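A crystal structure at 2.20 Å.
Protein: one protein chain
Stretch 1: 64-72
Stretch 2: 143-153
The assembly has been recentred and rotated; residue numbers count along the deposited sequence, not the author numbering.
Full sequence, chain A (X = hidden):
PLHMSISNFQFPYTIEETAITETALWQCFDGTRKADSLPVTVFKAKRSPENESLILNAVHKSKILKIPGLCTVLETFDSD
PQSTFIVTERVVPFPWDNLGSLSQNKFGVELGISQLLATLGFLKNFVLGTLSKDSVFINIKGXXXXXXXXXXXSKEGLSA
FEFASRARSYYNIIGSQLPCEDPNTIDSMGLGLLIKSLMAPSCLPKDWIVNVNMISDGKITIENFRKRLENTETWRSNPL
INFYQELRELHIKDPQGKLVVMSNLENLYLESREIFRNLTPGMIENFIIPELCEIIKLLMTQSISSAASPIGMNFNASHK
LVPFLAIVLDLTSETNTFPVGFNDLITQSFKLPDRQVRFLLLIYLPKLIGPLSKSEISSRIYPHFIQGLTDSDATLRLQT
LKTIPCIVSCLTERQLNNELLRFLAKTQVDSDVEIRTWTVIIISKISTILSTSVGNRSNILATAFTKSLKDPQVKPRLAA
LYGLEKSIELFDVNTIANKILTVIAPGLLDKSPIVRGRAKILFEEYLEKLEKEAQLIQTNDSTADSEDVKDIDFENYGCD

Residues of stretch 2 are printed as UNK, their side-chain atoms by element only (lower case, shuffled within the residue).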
# COMPACT_ATOMS: atom_id res chain seq x y z
N ILE A 64 17.49 30.01 7.48
CA ILE A 64 17.98 30.70 6.28
C ILE A 64 18.30 29.83 5.07
O ILE A 64 18.37 30.34 3.94
CB ILE A 64 19.24 31.55 6.58
CG1 ILE A 64 20.32 30.68 7.24
CG2 ILE A 64 18.87 32.76 7.44
CD1 ILE A 64 21.70 31.27 7.11
N LEU A 65 18.57 28.54 5.28
CA LEU A 65 19.00 27.72 4.13
C LEU A 65 17.80 27.11 3.38
O LEU A 65 16.95 26.47 3.99
CB LEU A 65 19.98 26.63 4.54
CG LEU A 65 21.30 26.98 5.22
CD1 LEU A 65 22.07 25.68 5.44
CD2 LEU A 65 22.11 27.96 4.40
N LYS A 66 17.73 27.36 2.08
CA LYS A 66 16.64 26.88 1.24
C LYS A 66 17.26 25.89 0.27
O LYS A 66 17.56 26.23 -0.89
CB LYS A 66 16.00 28.02 0.43
CG LYS A 66 14.72 28.59 1.04
CD LYS A 66 15.05 29.67 2.06
CE LYS A 66 13.79 30.16 2.75
NZ LYS A 66 14.08 30.40 4.19
N ILE A 67 17.46 24.68 0.75
CA ILE A 67 18.23 23.72 -0.02
C ILE A 67 17.31 22.53 -0.22
O ILE A 67 16.86 21.90 0.73
CB ILE A 67 19.56 23.36 0.68
CG1 ILE A 67 20.29 24.61 1.16
CG2 ILE A 67 20.45 22.48 -0.20
CD1 ILE A 67 21.28 25.19 0.18
N PRO A 68 16.95 22.28 -1.48
CA PRO A 68 16.21 21.08 -1.77
C PRO A 68 17.08 19.90 -1.31
O PRO A 68 18.28 19.83 -1.65
CB PRO A 68 16.12 21.09 -3.30
CG PRO A 68 16.35 22.52 -3.71
CD PRO A 68 17.21 23.12 -2.67
N GLY A 69 16.50 19.00 -0.55
CA GLY A 69 17.25 17.89 -0.01
C GLY A 69 17.44 17.95 1.48
O GLY A 69 17.63 16.91 2.10
N LEU A 70 17.45 19.14 2.09
CA LEU A 70 17.31 19.21 3.56
C LEU A 70 15.87 18.98 4.02
O LEU A 70 14.93 19.18 3.25
CB LEU A 70 17.77 20.57 4.11
CG LEU A 70 19.16 21.06 3.75
CD1 LEU A 70 19.35 22.38 4.50
CD2 LEU A 70 20.24 20.02 4.09
N CYS A 71 15.69 18.56 5.26
CA CYS A 71 14.34 18.57 5.83
C CYS A 71 13.71 19.98 5.65
O CYS A 71 14.31 20.99 5.99
CB CYS A 71 14.37 18.16 7.31
SG CYS A 71 15.01 16.50 7.71
N THR A 72 12.52 20.05 5.09
CA THR A 72 11.96 21.37 4.66
C THR A 72 11.43 22.02 5.94
O THR A 72 10.48 21.49 6.56
CB THR A 72 10.86 21.19 3.56
OG1 THR A 72 11.46 20.72 2.34
CG2 THR A 72 10.12 22.55 3.22
N UNK A 143 11.87 9.97 -0.32
CA UNK A 143 13.12 10.53 -0.79
C UNK A 143 13.97 10.82 0.44
O UNK A 143 13.47 11.23 1.51
o UNK A 143 11.13 14.02 -2.55
c UNK A 143 12.91 11.87 -1.56
c UNK A 143 11.73 13.27 -3.35
c UNK A 143 12.10 11.83 -2.86
o UNK A 143 12.08 13.69 -4.48
N UNK A 144 15.27 10.70 0.24
CA UNK A 144 16.21 10.79 1.37
C UNK A 144 16.54 12.22 1.53
O UNK A 144 17.02 12.82 0.58
c UNK A 144 20.31 6.13 1.11
c UNK A 144 17.49 9.99 1.07
c UNK A 144 17.24 8.49 1.06
c UNK A 144 19.55 4.92 1.10
n UNK A 144 16.17 6.50 1.05
c UNK A 144 17.50 6.18 1.09
c UNK A 144 18.14 4.92 1.09
c UNK A 144 19.65 7.40 1.12
c UNK A 144 18.24 7.43 1.09
c UNK A 144 16.01 7.84 1.02
N UNK A 145 16.29 12.74 2.74
CA UNK A 145 16.57 14.12 3.17
C UNK A 145 17.57 14.25 4.39
O UNK A 145 17.76 13.31 5.16
c UNK A 145 14.53 15.15 2.03
c UNK A 145 15.25 14.92 3.37
c UNK A 145 14.29 14.22 4.37
N UNK A 146 18.17 15.44 4.56
CA UNK A 146 19.27 15.62 5.50
C UNK A 146 18.92 16.55 6.64
O UNK A 146 18.24 17.56 6.47
c UNK A 146 21.33 15.08 4.02
c UNK A 146 20.53 16.14 4.80
c UNK A 146 21.87 13.99 4.97
c UNK A 146 22.46 15.71 3.18
N UNK A 147 19.37 16.15 7.81
CA UNK A 147 19.19 16.94 8.97
C UNK A 147 20.54 17.21 9.64
O UNK A 147 21.51 16.46 9.45
c UNK A 147 18.15 16.93 11.24
c UNK A 147 18.75 17.15 13.58
c UNK A 147 17.93 18.29 13.67
c UNK A 147 17.34 18.07 11.35
c UNK A 147 18.87 16.48 12.37
c UNK A 147 18.28 16.23 9.94
c UNK A 147 17.21 18.75 12.57
N UNK A 148 20.60 18.26 10.46
CA UNK A 148 21.77 18.45 11.31
C UNK A 148 22.72 19.52 10.83
O UNK A 148 23.79 19.25 10.25
N UNK A 149 22.37 20.73 11.21
CA UNK A 149 22.97 21.92 10.65
C UNK A 149 23.83 22.60 11.74
O UNK A 149 24.27 23.76 11.60
c UNK A 149 22.09 21.96 7.70
c UNK A 149 21.47 22.97 8.69
c UNK A 149 19.97 23.14 8.48
c UNK A 149 21.78 22.76 10.19
N UNK A 150 24.12 21.86 12.82
CA UNK A 150 24.90 22.38 13.97
C UNK A 150 26.22 23.07 13.61
O UNK A 150 26.58 24.11 14.19
c UNK A 150 23.30 19.60 14.77
c UNK A 150 25.20 21.28 15.00
c UNK A 150 23.96 20.67 15.62
o UNK A 150 23.82 19.27 13.69
o UNK A 150 22.26 19.06 15.20
N UNK A 151 26.94 22.49 12.66
CA UNK A 151 28.27 22.97 12.30
C UNK A 151 28.24 23.77 11.00
O UNK A 151 29.24 24.31 10.57
c UNK A 151 29.63 21.04 13.44
c UNK A 151 29.21 21.76 12.15
c UNK A 151 30.69 19.99 13.08
c UNK A 151 30.22 22.01 14.44
N UNK A 152 27.08 23.83 10.36
CA UNK A 152 26.99 24.34 9.02
C UNK A 152 27.36 25.82 8.93
O UNK A 152 26.83 26.68 9.66
s UNK A 152 25.36 24.73 6.82
c UNK A 152 25.56 24.16 8.51
N UNK A 153 28.25 26.11 8.00
CA UNK A 153 28.66 27.49 7.68
C UNK A 153 29.12 27.61 6.20
O UNK A 153 29.45 26.61 5.52
o UNK A 153 30.42 26.89 9.31
c UNK A 153 29.77 27.98 8.64
O HOH W 1 19.03 14.77 0.79

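Position 143 has three side-chain carbons in a row, the third carrying two oxygens. It does not reach stretch 1. This is Glu-143.

Position 144 has one carbon leading to fused five- and six-membered rings of eight carbons and one nitrogen. The indole marks Trp-144. Its CA-to-CB bond points away from stretch 1, but Trp-144 O accepts a hydrogen bond from water 1 at 2.8 Å. The same water donates to Gly-69 O at 2.9 Å, so it links the two carbonyls.

Position 145 has three carbons, forked at the first. The CA-to-CB bond points toward stretch 1, and one branch carbon lies 4.1 Å from Cys-71 SG. This is Val-145. Its CA also makes a CA-H...O contact with Gly-69 O at 3.2 Å.

Position 146 has four carbons, forked at the second. Its CB lies 4.0 Å from Leu-70 CD2. This is Leu-146.

Position 147 has one carbon and a six-carbon ring with no heteroatom. Its CB packs 4.0 Å from Cys-71 SG. This is Phe-147, chi1 t.

Position 148 has no side-chain atoms. Phi is positive, at 104°, and a CB would be jammed against the carbonyl O of the residue before. This is Gly-148.

Position 149 again has four carbons, forked at the second. The forking carbon lies 4.3 Å from Leu-65 CD1, and one end carbon lies 4.1 Å from Leu-70 CD1. This is Leu-149.

Position 150 has three carbons, the third carrying two oxygens, and is out of reach. This is Glu-150.

Position 151 has four carbons forked at the second, also out of reach. This is Leu-151.

Position 152 has one carbon and one sulfur. The sulfur lies 3.7 Å from Leu-65 CD1. This is Cys-152. A type I turn from Leu-149 brings it round, with Cys-152 N hydrogen-bonded to Leu-149 O at 3.1 Å.

Position 153 has one carbon and one oxygen, and its CA-to-CB bond points away. This is Ser-153. Its OG donates to Leu-151 O at 3.1 Å.

The contact rests on a single beta bridge between Leu-70 and Leu-146. Leu-146 N donates to Gly-69 O at 2.9 Å, and Cys-71 N donates to Leu-146 O at 3.0 Å. Gly-69 sits in a type II turn at a positive phi that calls for glycine. Around the bridge the packing is apolar: Leu-65 and Leu-70 both meet Leu-149, while Cys-71 SG touches Val-145 and Phe-147. Together the stretches bury 422 Å².

Stretch 2 (143-153) EWVLFGLELCS
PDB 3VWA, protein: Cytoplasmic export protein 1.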